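Aminotransferase, class V family protein (Trichomonas vaginalis, PDB 5F8V) probably catalyses the pyridoxal-phosphate-dependent amino transfer between O-phospho-L-serine and 2-oxoglutarate, a step of L-serine biosynthesis. Local coordinates at residues Phe291-Lys296 / Asp311-Lys316; Cys154-Ile159 / Trp299-Asn304; Lys275-Lys280 / Cys353-Val358. All blocks are in the same frame, centred on the assembly; numbering follows the deposited sequence.

Contact 1 (Phe291-Lys296 / Asp311-Lys316); sequences FVNRIK and DGYENK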
loop_
_atom_site.group_PDB
_atom_site.type_symbol
_atom_site.label_atom_id
_atom_site.label_comp_id
_atom_site.label_asym_id
_atom_site.label_seq_id
_atom_site.Cartn_x
_atom_site.Cartn_y
_atom_site.Cartn_z
ATOM N N PHE A 291 13.558 25.214 -27.413
ATOM C CA PHE A 291 13.689 24.139 -26.424
ATOM C C PHE A 291 15.078 23.481 -26.478
ATOM O O PHE A 291 15.676 23.348 -27.550
ATOM C CB PHE A 291 12.593 23.079 -26.635
ATOM C CG PHE A 291 11.192 23.641 -26.676
ATOM C CD1 PHE A 291 10.550 24.042 -25.509
ATOM C CD2 PHE A 291 10.512 23.761 -27.881
ATOM C CE1 PHE A 291 9.260 24.556 -25.542
ATOM C CE2 PHE A 291 9.212 24.270 -27.919
ATOM C CZ PHE A 291 8.591 24.667 -26.752
ATOM N N VAL A 292 15.570 23.074 -25.311
ATOM C CA VAL A 292 16.856 22.374 -25.184
ATOM C C VAL A 292 16.776 21.227 -24.177
ATOM O O VAL A 292 16.068 21.323 -23.172
ATOM C CB VAL A 292 17.992 23.330 -24.730
ATOM C CG1 VAL A 292 18.184 24.456 -25.737
ATOM C CG2 VAL A 292 17.738 23.894 -23.329
ATOM N N ASN A 293 17.504 20.151 -24.463
ATOM C CA ASN A 293 17.737 19.059 -23.519
ATOM C C ASN A 293 19.222 18.744 -23.593
ATOM O O ASN A 293 19.752 18.553 -24.686
ATOM C CB ASN A 293 16.892 17.825 -23.876
ATOM C CG ASN A 293 17.343 16.552 -23.144
ATOM O OD1 ASN A 293 18.437 16.037 -23.383
ATOM N ND2 ASN A 293 16.484 16.024 -22.277
ATOM N N ARG A 294 19.861 18.665 -22.427
ATOM C CA ARG A 294 21.328 18.560 -22.302
ATOM C C ARG A 294 21.859 17.133 -22.205
ATOM O O ARG A 294 23.068 16.931 -22.258
ATOM C CB ARG A 294 21.813 19.299 -21.039
ATOM C CG ARG A 294 22.237 20.735 -21.262
ATOM C CD ARG A 294 22.839 21.314 -19.992
ATOM N NE ARG A 294 22.790 22.774 -19.968
ATOM C CZ ARG A 294 23.119 23.533 -18.922
ATOM N NH1 ARG A 294 23.544 22.990 -17.784
ATOM N NH2 ARG A 294 23.016 24.857 -19.017
ATOM N N ILE A 295 20.977 16.155 -22.030
ATOM C CA ILE A 295 21.414 14.798 -21.714
ATOM C C ILE A 295 22.048 14.205 -22.966
ATOM O O ILE A 295 21.483 14.303 -24.057
ATOM C CB ILE A 295 20.255 13.911 -21.212
ATOM C CG1 ILE A 295 19.554 14.552 -19.995
ATOM C CG2 ILE A 295 20.749 12.499 -20.887
ATOM C CD1 ILE A 295 20.459 14.987 -18.864
ATOM N N LYS A 296 23.231 13.613 -22.812
ATOM C CA LYS A 296 23.919 12.995 -23.948
ATOM C C LYS A 296 23.058 11.866 -24.510
ATOM O O LYS A 296 22.400 11.168 -23.739
ATOM C CB LYS A 296 25.306 12.475 -23.550
ATOM C CG LYS A 296 26.324 13.585 -23.327
ATOM C CD LYS A 296 27.705 13.044 -22.989
ATOM C CE LYS A 296 28.609 14.160 -22.475
ATOM N NZ LYS A 296 29.963 13.680 -22.074
ATOM N N ASP A 311 17.798 28.918 -21.975
ATOM C CA ASP A 311 18.682 29.159 -20.825
ATOM C C ASP A 311 18.100 28.630 -19.505
ATOM O O ASP A 311 18.507 29.054 -18.421
ATOM C CB ASP A 311 19.014 30.666 -20.717
ATOM C CG ASP A 311 17.768 31.564 -20.679
ATOM O OD1 ASP A 311 16.681 31.093 -20.266
ATOM O OD2 ASP A 311 17.877 32.750 -21.076
ATOM N N GLY A 312 17.175 27.675 -19.595
ATOM C CA GLY A 312 16.376 27.259 -18.438
ATOM C C GLY A 312 17.059 26.367 -17.413
ATOM O O GLY A 312 16.545 26.205 -16.302
ATOM N N TYR A 313 18.202 25.776 -17.767
ATOM C CA TYR A 313 18.925 24.899 -16.827
ATOM C C TYR A 313 19.487 25.681 -15.638
ATOM O O TYR A 313 19.268 25.306 -14.489
ATOM C CB TYR A 313 20.045 24.116 -17.533
ATOM C CG TYR A 313 19.596 22.810 -18.150
ATOM C CD1 TYR A 313 19.412 21.669 -17.365
ATOM C CD2 TYR A 313 19.371 22.705 -19.520
ATOM C CE1 TYR A 313 19.013 20.458 -17.928
ATOM C CE2 TYR A 313 18.966 21.506 -20.091
ATOM C CZ TYR A 313 18.787 20.385 -19.294
ATOM O OH TYR A 313 18.391 19.207 -19.884
ATOM N N GLU A 314 20.185 26.774 -15.933
ATOM C CA GLU A 314 20.839 27.602 -14.917
ATOM C C GLU A 314 20.119 28.931 -14.603
ATOM O O GLU A 314 20.398 29.534 -13.565
ATOM C CB GLU A 314 22.292 27.855 -15.342
ATOM C CG GLU A 314 23.110 26.566 -15.440
ATOM C CD GLU A 314 24.446 26.742 -16.138
ATOM O OE1 GLU A 314 25.224 27.630 -15.727
ATOM O OE2 GLU A 314 24.727 25.975 -17.091
ATOM N N ASN A 315 19.205 29.377 -15.474
ATOM C CA ASN A 315 18.442 30.628 -15.269
ATOM C C ASN A 315 16.943 30.359 -15.130
ATOM O O ASN A 315 16.225 30.311 -16.121
ATOM C CB ASN A 315 18.695 31.611 -16.424
ATOM C CG ASN A 315 20.170 31.888 -16.646
ATOM O OD1 ASN A 315 20.784 31.346 -17.571
ATOM N ND2 ASN A 315 20.751 32.723 -15.792
ATOM N N LYS A 316 16.478 30.192 -13.893
ATOM C CA LYS A 316 15.088 29.809 -13.630
ATOM C C LYS A 316 14.133 30.994 -13.794
ATOM O O LYS A 316 14.442 32.118 -13.389
ATOM C CB LYS A 316 14.929 29.205 -12.221
ATOM C CG LYS A 316 15.817 27.999 -11.922
ATOM C CD LYS A 316 15.581 26.821 -12.867
ATOM C CE LYS A 316 16.538 25.667 -12.576
ATOM N NZ LYS A 316 16.601 24.705 -13.711
#
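The chi1 of R294, -93°, lies well off a staggered position and sets CG close to the Y313 ring, 3.6 Å from its CE2. From CG to NE the chain is extended. It slides past Y313 in the opposite direction. R294 CD sits over one face of the ring, 3.9 Å from its centroid and offset toward the rim, a CH-pi contact. The guanidinium follows, tilted 20° from the ring, with its centre over Y313 CB. Its edge meets E314, the two planes nearly perpendicular. R294 NH2 makes a salt bridge to E314 OE2 at 2.8 Å, tilted from both planes, on the anti side of OE2; NH1 adds only a weak bond to the same oxygen. At the far end of the ring, R294 N donates to Y313 OH at 3.0 Å, nearly straight at 165°. V292 CG2 lies near the ring edge, 4.2 Å from Y313 CE2. N293 OD1 closes an Asx turn by accepting from I295 N, while N293 ND2 bonds P306 O. K316 NZ bonds G312 O and Y313 O within its own loop, and V342 O beyond it. The contact joins the loops flanking strand 304-307 at the surface of the small C-terminal domain of a fold-type-I aminotransferase, with Y313 buried.

Contact 2 (Cys154-Ile159 / Trp299-Asn304); sequences CDNETI and WRSRMN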
loop_
_atom_site.group_PDB
_atom_site.type_symbol
_atom_site.label_atom_id
_atom_site.label_comp_id
_atom_site.label_asym_id
_atom_site.label_seq_id
_atom_site.Cartn_x
_atom_site.Cartn_y
_atom_site.Cartn_z
ATOM N N CYS A 154 19.805 3.522 -9.896
ATOM C CA CYS A 154 18.505 3.789 -10.503
ATOM C C CYS A 154 18.623 3.668 -12.015
ATOM O O CYS A 154 19.360 4.426 -12.661
ATOM C CB CYS A 154 18.031 5.185 -10.137
ATOM S SG CYS A 154 16.363 5.520 -10.697
ATOM N N ASP A 155 17.910 2.704 -12.580
ATOM C CA ASP A 155 18.014 2.445 -14.012
ATOM C C ASP A 155 17.466 3.603 -14.848
ATOM O O ASP A 155 17.984 3.870 -15.925
ATOM C CB ASP A 155 17.308 1.138 -14.376
ATOM C CG ASP A 155 17.839 0.532 -15.653
ATOM O OD1 ASP A 155 19.066 0.388 -15.781
ATOM O OD2 ASP A 155 17.027 0.198 -16.529
ATOM N N ASN A 156 16.435 4.288 -14.350
ATOM C CA ASN A 156 15.867 5.449 -15.041
ATOM C C ASN A 156 15.533 6.589 -14.075
ATOM O O ASN A 156 14.608 6.477 -13.267
ATOM C CB ASN A 156 14.625 5.038 -15.846
ATOM C CG ASN A 156 14.043 6.197 -16.635
ATOM O OD1 ASN A 156 14.624 6.648 -17.622
ATOM N ND2 ASN A 156 12.925 6.727 -16.161
ATOM N N GLU A 157 16.296 7.680 -14.146
ATOM C CA GLU A 157 16.039 8.837 -13.276
ATOM C C GLU A 157 14.971 9.718 -13.918
ATOM O O GLU A 157 15.174 10.288 -14.987
ATOM C CB GLU A 157 17.326 9.605 -12.967
ATOM C CG GLU A 157 18.222 8.895 -11.965
ATOM C CD GLU A 157 17.757 8.987 -10.516
ATOM O OE1 GLU A 157 16.738 9.654 -10.238
ATOM O OE2 GLU A 157 18.425 8.399 -9.625
ATOM N N THR A 158 13.824 9.780 -13.251
ATOM C CA THR A 158 12.584 10.345 -13.777
ATOM C C THR A 158 12.673 11.874 -13.979
ATOM O O THR A 158 12.172 12.413 -14.978
ATOM C CB THR A 158 11.426 9.962 -12.811
ATOM O OG1 THR A 158 11.555 8.574 -12.464
ATOM C CG2 THR A 158 10.070 10.152 -13.409
ATOM N N ILE A 159 13.339 12.558 -13.054
ATOM C CA ILE A 159 13.425 14.025 -13.074
ATOM C C ILE A 159 14.529 14.522 -14.025
ATOM O O ILE A 159 14.352 15.529 -14.720
ATOM C CB ILE A 159 13.616 14.583 -11.642
ATOM C CG1 ILE A 159 12.425 14.178 -10.768
ATOM C CG2 ILE A 159 13.776 16.103 -11.656
ATOM C CD1 ILE A 159 12.681 14.286 -9.279
ATOM N N TRP A 299 22.666 8.475 -22.928
ATOM C CA TRP A 299 21.990 8.441 -21.615
ATOM C C TRP A 299 20.534 8.972 -21.605
ATOM O O TRP A 299 19.912 9.037 -20.538
ATOM C CB TRP A 299 22.815 9.239 -20.609
ATOM C CG TRP A 299 24.217 8.745 -20.453
ATOM C CD1 TRP A 299 25.364 9.414 -20.781
ATOM C CD2 TRP A 299 24.624 7.478 -19.930
ATOM N NE1 TRP A 299 26.461 8.640 -20.493
ATOM C CE2 TRP A 299 26.037 7.446 -19.966
ATOM C CE3 TRP A 299 23.934 6.366 -19.429
ATOM C CZ2 TRP A 299 26.778 6.336 -19.528
ATOM C CZ3 TRP A 299 24.673 5.258 -18.983
ATOM C CH2 TRP A 299 26.083 5.255 -19.043
ATOM N N ARG A 300 19.981 9.319 -22.766
ATOM C CA ARG A 300 18.631 9.887 -22.819
ATOM C C ARG A 300 17.550 8.849 -22.515
ATOM O O ARG A 300 17.502 7.790 -23.135
ATOM C CB ARG A 300 18.353 10.555 -24.164
ATOM C CG ARG A 300 18.886 11.972 -24.243
ATOM C CD ARG A 300 18.610 12.611 -25.595
ATOM N NE ARG A 300 18.739 14.073 -25.537
ATOM C CZ ARG A 300 18.610 14.885 -26.583
ATOM N NH1 ARG A 300 18.363 14.405 -27.799
ATOM N NH2 ARG A 300 18.735 16.200 -26.414
ATOM N N SER A 301 16.694 9.178 -21.550
ATOM C CA SER A 301 15.580 8.332 -21.163
ATOM C C SER A 301 14.538 8.229 -22.269
ATOM O O SER A 301 14.238 9.219 -22.951
ATOM C CB SER A 301 14.936 8.876 -19.890
ATOM O OG SER A 301 13.789 8.146 -19.505
ATOM N N ARG A 302 14.002 7.017 -22.445
ATOM C CA ARG A 302 12.852 6.802 -23.310
ATOM C C ARG A 302 11.556 7.177 -22.597
ATOM O O ARG A 302 10.551 7.384 -23.255
ATOM C CB ARG A 302 12.744 5.335 -23.752
ATOM C CG ARG A 302 13.936 4.793 -24.538
ATOM C CD ARG A 302 14.017 3.265 -24.493
ATOM N NE ARG A 302 13.975 2.803 -23.105
ATOM C CZ ARG A 302 13.033 2.033 -22.556
ATOM N NH1 ARG A 302 12.048 1.500 -23.279
ATOM N NH2 ARG A 302 13.105 1.758 -21.250
ATOM N N MET A 303 11.578 7.218 -21.263
ATOM C CA MET A 303 10.378 7.337 -20.434
ATOM C C MET A 303 10.098 8.764 -19.963
ATOM O O MET A 303 8.942 9.150 -19.832
ATOM C CB MET A 303 10.508 6.441 -19.198
ATOM C CG MET A 303 10.678 4.946 -19.464
ATOM S SD MET A 303 9.161 4.133 -20.037
ATOM C CE MET A 303 9.433 4.206 -21.802
ATOM N N ASN A 304 11.151 9.528 -19.674
ATOM C CA ASN A 304 11.015 10.883 -19.143
ATOM C C ASN A 304 11.936 11.814 -19.914
ATOM O O ASN A 304 13.155 11.620 -19.931
ATOM C CB ASN A 304 11.350 10.908 -17.652
ATOM C CG ASN A 304 10.570 9.871 -16.855
ATOM O OD1 ASN A 304 11.039 8.741 -16.672
ATOM N ND2 ASN A 304 9.353 10.231 -16.416
#
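Hydrogen bonds carry this contact, and N156 makes both that cross it. Its CG is anti to the backbone N (chi1 -177°), and its amide turns OD1 to S301 and ND2 to N304. S301 OG donates to N156 OD1 over a short 2.5 Å, in the carbonyl plane and on a lone pair. The amide's other branch, N156 ND2, donates to N304 OD1 at 2.8 Å. That donor lies in the carbonyl plane of N304, with a C=O...N angle of 160°. The acceptor in turn lies in the N156 amide plane, and the two amides are nearly coplanar. S301 OG also accepts from M303 N and from N304 N, each at 3.0 Å. This makes an ST turn and an ST motif, and three bonds grip the one buried hydroxyl. N156 ND2 has a second partner, S180 OG.

Segment 154-159 starts at the last residue of strand 148-154 of the large-domain sheet, whose strand order is that of fold-type-I aminotransferases. Here the chain reaches the cofactor. T158 OG1 bonds O3 of the pyridoxal-phosphate-modified lysine at position 202, and the strongest polar partner of T158 is S180.

Van der Waals contact adds to this. T158 CG2 comes within 3.1 Å of N304 ND2, while N304 CB lies 3.2 Å from T158 O. M303 touches with CB alone, 3.9 Å from N156 ND2. Its bent chain then leads away, and CE ends over one face of the R302 guanidinium, toward its rim; R302 is salt-bridged to E163 and D271.

Contact 3 (Lys275-Lys280 / Cys353-Val358); sequences KEKAKK and CPMEAV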
loop_
_atom_site.group_PDB
_atom_site.type_symbol
_atom_site.label_atom_id
_atom_site.label_comp_id
_atom_site.label_asym_id
_atom_site.label_seq_id
_atom_site.Cartn_x
_atom_site.Cartn_y
_atom_site.Cartn_z
ATOM N N LYS A 275 10.756 3.684 -27.807
ATOM C CA LYS A 275 11.810 4.344 -28.602
ATOM C C LYS A 275 11.247 5.225 -29.720
ATOM O O LYS A 275 11.783 6.303 -29.983
ATOM C CB LYS A 275 12.790 3.329 -29.206
ATOM C CG LYS A 275 13.787 2.781 -28.207
ATOM C CD LYS A 275 14.683 1.720 -28.814
ATOM C CE LYS A 275 15.757 1.313 -27.828
ATOM N NZ LYS A 275 16.332 -0.007 -28.183
ATOM N N GLU A 276 10.192 4.761 -30.385
ATOM C CA GLU A 276 9.532 5.560 -31.429
ATOM C C GLU A 276 8.999 6.864 -30.866
ATOM O O GLU A 276 9.274 7.934 -31.404
ATOM C CB GLU A 276 8.378 4.801 -32.086
ATOM C CG GLU A 276 8.803 3.844 -33.180
ATOM C CD GLU A 276 7.654 2.979 -33.676
ATOM O OE1 GLU A 276 6.496 3.473 -33.737
ATOM O OE2 GLU A 276 7.918 1.796 -34.005
ATOM N N LYS A 277 8.217 6.758 -29.795
ATOM C CA LYS A 277 7.675 7.931 -29.117
ATOM C C LYS A 277 8.779 8.881 -28.626
ATOM O O LYS A 277 8.699 10.082 -28.874
ATOM C CB LYS A 277 6.749 7.514 -27.968
ATOM C CG LYS A 277 5.439 6.884 -28.433
ATOM C CD LYS A 277 4.547 6.506 -27.259
ATOM C CE LYS A 277 5.037 5.242 -26.557
ATOM N NZ LYS A 277 4.043 4.746 -25.566
ATOM N N ALA A 278 9.810 8.342 -27.974
ATOM C CA ALA A 278 10.926 9.158 -27.455
ATOM C C ALA A 278 11.679 9.912 -28.551
ATOM O O ALA A 278 11.984 11.089 -28.386
ATOM C CB ALA A 278 11.900 8.307 -26.656
ATOM N N LYS A 279 11.951 9.232 -29.662
ATOM C CA LYS A 279 12.675 9.820 -30.805
ATOM C C LYS A 279 11.941 11.050 -31.372
ATOM O O LYS A 279 12.557 12.091 -31.616
ATOM C CB LYS A 279 12.877 8.760 -31.893
ATOM C CG LYS A 279 13.769 9.172 -33.055
ATOM C CD LYS A 279 13.654 8.170 -34.199
ATOM C CE LYS A 279 14.625 8.483 -35.336
ATOM N NZ LYS A 279 16.036 8.183 -34.952
ATOM N N LYS A 280 10.630 10.924 -31.550
ATOM C CA LYS A 280 9.777 12.061 -31.939
ATOM C C LYS A 280 9.874 13.236 -30.946
ATOM O O LYS A 280 10.034 14.378 -31.365
ATOM C CB LYS A 280 8.313 11.624 -32.082
ATOM C CG LYS A 280 8.030 10.714 -33.278
ATOM C CD LYS A 280 6.533 10.446 -33.406
ATOM C CE LYS A 280 6.172 9.857 -34.768
ATOM N NZ LYS A 280 4.727 9.496 -34.856
ATOM N N CYS A 353 1.212 5.561 -22.793
ATOM C CA CYS A 353 1.121 6.896 -23.375
ATOM C C CYS A 353 0.838 6.759 -24.873
ATOM O O CYS A 353 1.687 6.257 -25.603
ATOM C CB CYS A 353 2.396 7.699 -23.149
ATOM S SG CYS A 353 2.336 9.292 -24.006
ATOM N N PRO A 354 -0.363 7.167 -25.331
ATOM C CA PRO A 354 -0.710 6.913 -26.738
ATOM C C PRO A 354 0.154 7.701 -27.713
ATOM O O PRO A 354 0.572 8.811 -27.399
ATOM C CB PRO A 354 -2.175 7.382 -26.840
ATOM C CG PRO A 354 -2.649 7.511 -25.437
ATOM C CD PRO A 354 -1.435 7.906 -24.650
ATOM N N MET A 355 0.402 7.133 -28.891
ATOM C CA MET A 355 1.163 7.831 -29.932
ATOM C C MET A 355 0.468 9.141 -30.331
ATOM O O MET A 355 1.120 10.123 -30.664
ATOM C CB MET A 355 1.361 6.929 -31.161
ATOM C CG MET A 355 2.031 7.602 -32.355
ATOM S SD MET A 355 3.605 8.393 -31.958
ATOM C CE MET A 355 4.679 6.958 -31.993
ATOM N N GLU A 356 -0.858 9.133 -30.289
ATOM C CA GLU A 356 -1.649 10.329 -30.523
ATOM C C GLU A 356 -1.272 11.480 -29.578
ATOM O O GLU A 356 -1.243 12.625 -30.002
ATOM C CB GLU A 356 -3.128 10.011 -30.352
ATOM C CG GLU A 356 -4.051 11.077 -30.887
ATOM C CD GLU A 356 -5.496 10.660 -30.790
ATOM O OE1 GLU A 356 -6.083 10.779 -29.697
ATOM O OE2 GLU A 356 -6.035 10.210 -31.810
ATOM N N ALA A 357 -1.017 11.167 -28.306
ATOM C CA ALA A 357 -0.624 12.179 -27.318
ATOM C C ALA A 357 0.708 12.825 -27.680
ATOM O O ALA A 357 0.844 14.054 -27.624
ATOM C CB ALA A 357 -0.552 11.578 -25.922
ATOM N N VAL A 358 1.674 11.988 -28.055
ATOM C CA VAL A 358 2.979 12.455 -28.496
ATOM C C VAL A 358 2.842 13.333 -29.753
ATOM O O VAL A 358 3.487 14.382 -29.835
ATOM C CB VAL A 358 3.963 11.283 -28.750
ATOM C CG1 VAL A 358 5.238 11.772 -29.422
ATOM C CG2 VAL A 358 4.294 10.556 -27.445
#
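C353 meets K277 through its backbone carbonyl. K277 NZ donates to C353 O at 2.8 Å, in the carbonyl plane and on a lone pair. The lysine chain is extended at first, then bends at chi3 (-76°), which turns CE. K277 CD also lies close to C353 O, at 3.3 Å. The amine has further partners in Y350 O and, weakly, N274 OD1, so this buried group, probably charged, sits among oxygen acceptors.

P354 holds the N-cap position of helix 355-367. Its carbonyl takes weak bonds from A357 N and V358 N in the first turn.

M355 is the first helical residue. Its chain bends at chi2 and chi3, and its end comes nearer to helix 267-286. CE rests against K277 CG at 3.6 Å, and the two side chains slide past each other in opposite directions. The same methyl is 4.3 Å from E276 CB. M355 SD faces the end of K280, 3.3 Å from NZ, where the side chains cross at about a right angle. K280 NZ also has a long, weak ion pair with D359.

V358 lies one turn further on and points toward the other helix. Its two methyls divide the work. CG2 packs on K277 CB at 3.9 Å, and CG1 touches K277 O and lies 4.1 Å from K280 CB. K277 and V358 cross at about a right angle.

M355 and V358, three residues apart on one helix, thus meet K277 and K280, three apart on the other. This is helix-on-helix packing in the small domain of a fold-type-I aminotransferase, with the start of helix 355-367 docked on the side of helix 267-286.

Contact 2 is fully buried, its centre about 9 Å from the centre of the chain; contact 3 is partly buried, and contact 1 lies at the surface, about 24 Å out. The chemistry follows this order: neutral amides and a hydroxyl in the core, next to T158, which bonds the cofactor; aliphatic chains, a methionine sulfur and a lysine bond to the carbonyl just before a helix; an arginine chain laid over a tyrosine ring and salt-bridged to a glutamate at the surface. Contacts 1 and 2 share the loop between helix 267-286 and strand 304-307, and N293 OD1 probably bonds R300 NE. Contacts 2 and 3 touch where R302 packs on K275 and A278. Contacts 1 and 3 do not touch.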